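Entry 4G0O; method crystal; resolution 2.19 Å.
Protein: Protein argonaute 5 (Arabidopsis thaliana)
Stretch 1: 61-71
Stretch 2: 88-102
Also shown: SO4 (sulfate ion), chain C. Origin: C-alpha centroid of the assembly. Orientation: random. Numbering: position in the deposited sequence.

Stretch 1 (61-71) HIEEALLDIHK
Stretch 2 88-102: GSYGKIKRICETELG

Two helices of one chain, one running from Ile-62 through Lys-71 and on, the other up to Leu-101, pack side by side and run in the same general direction, their axes crossing at -30° with a closest approach of 10.6 Å. Register is set by CA pairs: Ile-62 with Ile-93 (7.4 Å), Glu-63 with Ile-96 (7.6 Å), Leu-66 with Cys-97 (7.4 Å) and His-70 with Leu-101 (7.0 Å). His-61 occupies the N-cap position of the first helix, which keeps regular i to i+4 hydrogen bonds. The second widens into a pi-type turn over 95-101, where Leu-101 N reaches Ile-96 O at 2.7 Å; Gly-102 then leaves helical geometry with phi 74°, a value glycine adopts easily.

Ile-62 (m, t) points toward the partner and places CG2 3.9 Å from Ile-96 CD1 and 4.1 Å from Ile-93 CG1; both partners are also m, t. Leu-66, with chi1 -101° and chi2 7°, both off the usual wells, is a knob among Ile-93, Ile-96, Cys-97 and Leu-101. Its CD2 lies 3.8 Å from Ile-96 CG2, its CG 4.0 Å from Cys-97 SG (chi1 m), and its CB 4.1 Å from Leu-101 CD1. Branched aliphatic chains suit such places because each touches several neighbours at once. Leu-101 (m, t) CD2 lies 3.7 Å from Leu-67 (t, p) CD1.

Opposite charges meet at the margin. Glu-63 (m, p, chi3 157°) starts sideways, but its end comes nearer, and Lys-92 (t, t, m, t), bent at chi3, brings NZ to 3.3 Å from Glu-63 OE1 in a salt bridge with a weak hydrogen bond. The lysine's apolar stem also packs, CD lying 3.9 Å from Ile-62 CG2.

His-70 (chi1 t, chi2 57°) offers a flat ring face to Leu-101, whose CB sits 4.1 Å from the ring centroid, 15° off the normal, in a CH-pi interaction.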

# COMPACT_ATOMS: atom_id res chain seq x y z
N HIS A 61 -1.47 -11.59 -13.95
CA HIS A 61 -1.56 -12.44 -12.76
C HIS A 61 -2.28 -11.76 -11.58
O HIS A 61 -2.03 -12.13 -10.43
CB HIS A 61 -0.15 -12.84 -12.31
CG HIS A 61 0.48 -13.91 -13.14
ND1 HIS A 61 0.79 -15.16 -12.64
CD2 HIS A 61 0.88 -13.91 -14.44
CE1 HIS A 61 1.34 -15.89 -13.60
NE2 HIS A 61 1.41 -15.15 -14.70
N ILE A 62 -3.15 -10.79 -11.85
CA ILE A 62 -3.79 -10.02 -10.77
C ILE A 62 -4.69 -10.90 -9.89
O ILE A 62 -4.53 -10.94 -8.67
CB ILE A 62 -4.61 -8.81 -11.33
CG1 ILE A 62 -3.67 -7.67 -11.73
CG2 ILE A 62 -5.62 -8.30 -10.32
CD1 ILE A 62 -4.29 -6.66 -12.66
N GLU A 63 -5.61 -11.62 -10.51
CA GLU A 63 -6.52 -12.49 -9.77
C GLU A 63 -5.73 -13.50 -8.93
O GLU A 63 -5.96 -13.63 -7.74
CB GLU A 63 -7.51 -13.18 -10.72
CG GLU A 63 -8.44 -12.23 -11.51
CD GLU A 63 -7.82 -11.69 -12.80
OE1 GLU A 63 -8.59 -11.29 -13.71
OE2 GLU A 63 -6.58 -11.64 -12.93
N GLU A 64 -4.76 -14.17 -9.57
CA GLU A 64 -3.88 -15.16 -8.93
C GLU A 64 -3.08 -14.63 -7.74
O GLU A 64 -3.06 -15.24 -6.67
CB GLU A 64 -2.90 -15.76 -9.96
CG GLU A 64 -1.98 -16.87 -9.41
CD GLU A 64 -0.48 -16.57 -9.52
OE1 GLU A 64 -0.04 -15.48 -9.09
OE2 GLU A 64 0.27 -17.45 -10.04
N ALA A 65 -2.38 -13.50 -7.95
CA ALA A 65 -1.51 -12.91 -6.93
C ALA A 65 -2.29 -12.47 -5.71
O ALA A 65 -1.92 -12.76 -4.58
CB ALA A 65 -0.75 -11.72 -7.50
N LEU A 66 -3.39 -11.77 -5.94
CA LEU A 66 -4.19 -11.25 -4.84
C LEU A 66 -4.71 -12.40 -3.99
O LEU A 66 -4.62 -12.37 -2.76
CB LEU A 66 -5.34 -10.41 -5.40
CG LEU A 66 -5.26 -8.87 -5.42
CD1 LEU A 66 -3.89 -8.29 -4.99
CD2 LEU A 66 -5.71 -8.33 -6.77
N LEU A 67 -5.24 -13.43 -4.63
CA LEU A 67 -5.79 -14.56 -3.88
C LEU A 67 -4.68 -15.33 -3.18
O LEU A 67 -4.88 -15.87 -2.09
CB LEU A 67 -6.64 -15.48 -4.75
CG LEU A 67 -7.25 -16.67 -3.98
CD1 LEU A 67 -8.38 -16.20 -3.07
CD2 LEU A 67 -7.73 -17.78 -4.92
N ASP A 68 -3.50 -15.37 -3.78
CA ASP A 68 -2.37 -16.05 -3.15
C ASP A 68 -1.96 -15.31 -1.88
O ASP A 68 -1.79 -15.90 -0.82
CB ASP A 68 -1.18 -16.11 -4.11
CG ASP A 68 0.05 -16.75 -3.50
OD1 ASP A 68 1.15 -16.19 -3.66
OD2 ASP A 68 -0.08 -17.83 -2.88
N ILE A 69 -1.83 -13.99 -1.99
CA ILE A 69 -1.40 -13.16 -0.86
C ILE A 69 -2.39 -13.28 0.28
O ILE A 69 -2.02 -13.39 1.44
CB ILE A 69 -1.27 -11.72 -1.30
CG1 ILE A 69 0.06 -11.55 -2.04
CG2 ILE A 69 -1.34 -10.77 -0.11
CD1 ILE A 69 -0.06 -10.74 -3.24
N HIS A 70 -3.66 -13.29 -0.09
CA HIS A 70 -4.75 -13.39 0.86
C HIS A 70 -4.75 -14.71 1.62
O HIS A 70 -5.08 -14.72 2.80
CB HIS A 70 -6.09 -13.20 0.17
CG HIS A 70 -7.26 -13.44 1.06
ND1 HIS A 70 -7.45 -12.74 2.23
CD2 HIS A 70 -8.29 -14.31 0.96
CE1 HIS A 70 -8.56 -13.15 2.81
NE2 HIS A 70 -9.09 -14.11 2.06
N LYS A 71 -4.42 -15.81 0.95
CA LYS A 71 -4.46 -17.13 1.62
C LYS A 71 -3.23 -17.37 2.47
O LYS A 71 -3.29 -18.08 3.48
CB LYS A 71 -4.67 -18.28 0.63
CG LYS A 71 -6.00 -18.22 -0.09
CD LYS A 71 -6.32 -19.50 -0.86
CE LYS A 71 -7.74 -19.42 -1.40
NZ LYS A 71 -8.20 -20.71 -1.98
N GLY A 88 -6.44 1.11 -16.10
CA GLY A 88 -7.61 0.34 -16.51
C GLY A 88 -7.88 -0.89 -15.65
O GLY A 88 -8.93 -1.52 -15.78
N SER A 89 -6.93 -1.22 -14.77
CA SER A 89 -7.07 -2.37 -13.89
C SER A 89 -7.51 -2.00 -12.47
O SER A 89 -7.86 -2.88 -11.68
CB SER A 89 -5.76 -3.15 -13.83
OG SER A 89 -5.27 -3.43 -15.13
N TYR A 90 -7.50 -0.71 -12.15
CA TYR A 90 -7.76 -0.27 -10.77
C TYR A 90 -9.10 -0.75 -10.20
O TYR A 90 -9.18 -1.20 -9.05
CB TYR A 90 -7.62 1.25 -10.66
CG TYR A 90 -8.06 1.85 -9.34
CD1 TYR A 90 -9.17 2.68 -9.26
CD2 TYR A 90 -7.33 1.63 -8.17
CE1 TYR A 90 -9.56 3.26 -8.06
CE2 TYR A 90 -7.72 2.20 -6.97
CZ TYR A 90 -8.85 3.01 -6.91
OH TYR A 90 -9.25 3.58 -5.72
N GLY A 91 -10.16 -0.66 -11.00
CA GLY A 91 -11.47 -1.15 -10.58
C GLY A 91 -11.44 -2.63 -10.24
O GLY A 91 -11.92 -3.03 -9.19
N LYS A 92 -10.86 -3.43 -11.13
CA LYS A 92 -10.67 -4.85 -10.88
C LYS A 92 -9.95 -5.09 -9.54
O LYS A 92 -10.41 -5.90 -8.72
CB LYS A 92 -9.88 -5.49 -12.02
CG LYS A 92 -9.81 -7.00 -11.91
CD LYS A 92 -8.62 -7.61 -12.67
CE LYS A 92 -8.91 -7.83 -14.15
NZ LYS A 92 -7.69 -8.30 -14.88
N ILE A 93 -8.84 -4.39 -9.32
CA ILE A 93 -8.05 -4.61 -8.11
C ILE A 93 -8.80 -4.25 -6.83
O ILE A 93 -8.71 -4.98 -5.84
CB ILE A 93 -6.70 -3.86 -8.16
CG1 ILE A 93 -5.87 -4.34 -9.35
CG2 ILE A 93 -5.91 -4.04 -6.84
CD1 ILE A 93 -4.60 -3.57 -9.56
N LYS A 94 -9.53 -3.14 -6.85
CA LYS A 94 -10.24 -2.71 -5.65
C LYS A 94 -11.37 -3.66 -5.36
O LYS A 94 -11.59 -4.04 -4.20
CB LYS A 94 -10.80 -1.31 -5.82
CG LYS A 94 -9.75 -0.24 -5.89
CD LYS A 94 -9.54 0.43 -4.54
CE LYS A 94 -8.27 -0.08 -3.83
NZ LYS A 94 -8.19 0.44 -2.42
N ARG A 95 -12.09 -4.03 -6.41
CA ARG A 95 -13.18 -4.99 -6.32
C ARG A 95 -12.68 -6.28 -5.66
O ARG A 95 -13.28 -6.79 -4.72
CB ARG A 95 -13.78 -5.27 -7.71
CG ARG A 95 -14.67 -6.51 -7.75
CD ARG A 95 -15.26 -6.81 -9.13
NE ARG A 95 -14.25 -7.16 -10.13
CZ ARG A 95 -13.67 -8.36 -10.23
NH1 ARG A 95 -12.76 -8.59 -11.18
NH2 ARG A 95 -14.01 -9.33 -9.40
N ILE A 96 -11.56 -6.80 -6.15
CA ILE A 96 -11.04 -8.06 -5.64
C ILE A 96 -10.64 -7.92 -4.18
O ILE A 96 -10.96 -8.77 -3.34
CB ILE A 96 -9.83 -8.54 -6.47
CG1 ILE A 96 -10.30 -9.00 -7.85
CG2 ILE A 96 -9.08 -9.65 -5.74
CD1 ILE A 96 -9.16 -9.18 -8.84
N CYS A 97 -9.93 -6.84 -3.87
CA CYS A 97 -9.48 -6.62 -2.51
C CYS A 97 -10.63 -6.31 -1.57
O CYS A 97 -10.82 -6.98 -0.54
CB CYS A 97 -8.45 -5.48 -2.46
SG CYS A 97 -6.90 -5.88 -3.30
N GLU A 98 -11.38 -5.27 -1.90
CA GLU A 98 -12.35 -4.73 -0.96
C GLU A 98 -13.58 -5.62 -0.84
O GLU A 98 -13.97 -6.00 0.26
CB GLU A 98 -12.74 -3.30 -1.35
CG GLU A 98 -11.55 -2.34 -1.36
CD GLU A 98 -11.90 -0.93 -1.81
OE1 GLU A 98 -12.73 -0.77 -2.74
OE2 GLU A 98 -11.34 0.03 -1.23
N THR A 99 -14.16 -5.98 -1.98
CA THR A 99 -15.37 -6.78 -1.98
C THR A 99 -15.09 -8.28 -1.90
O THR A 99 -15.69 -8.98 -1.07
CB THR A 99 -16.24 -6.47 -3.23
OG1 THR A 99 -15.54 -6.88 -4.41
CG2 THR A 99 -16.54 -4.99 -3.33
N GLU A 100 -14.19 -8.79 -2.74
CA GLU A 100 -14.08 -10.24 -2.86
C GLU A 100 -13.23 -10.97 -1.81
O GLU A 100 -13.65 -12.00 -1.29
CB GLU A 100 -13.76 -10.64 -4.30
CG GLU A 100 -15.05 -10.86 -5.13
CD GLU A 100 -15.00 -10.18 -6.48
OE1 GLU A 100 -13.91 -10.19 -7.09
OE2 GLU A 100 -16.04 -9.66 -6.94
N LEU A 101 -12.06 -10.44 -1.47
CA LEU A 101 -11.19 -11.17 -0.55
C LEU A 101 -11.22 -10.60 0.86
O LEU A 101 -10.88 -11.28 1.84
CB LEU A 101 -9.77 -11.21 -1.10
CG LEU A 101 -9.72 -11.78 -2.51
CD1 LEU A 101 -8.29 -11.90 -3.01
CD2 LEU A 101 -10.45 -13.13 -2.56
N GLY A 102 -11.63 -9.34 0.97
CA GLY A 102 -11.64 -8.64 2.24
C GLY A 102 -10.24 -8.26 2.65
O GLY A 102 -9.72 -8.71 3.68
S SO4 C . -7.06 4.96 -2.94
O1 SO4 C . -6.26 5.71 -3.91
O2 SO4 C . -7.01 3.51 -3.30
O3 SO4 C . -6.57 5.20 -1.57
O4 SO4 C . -8.45 5.44 -2.96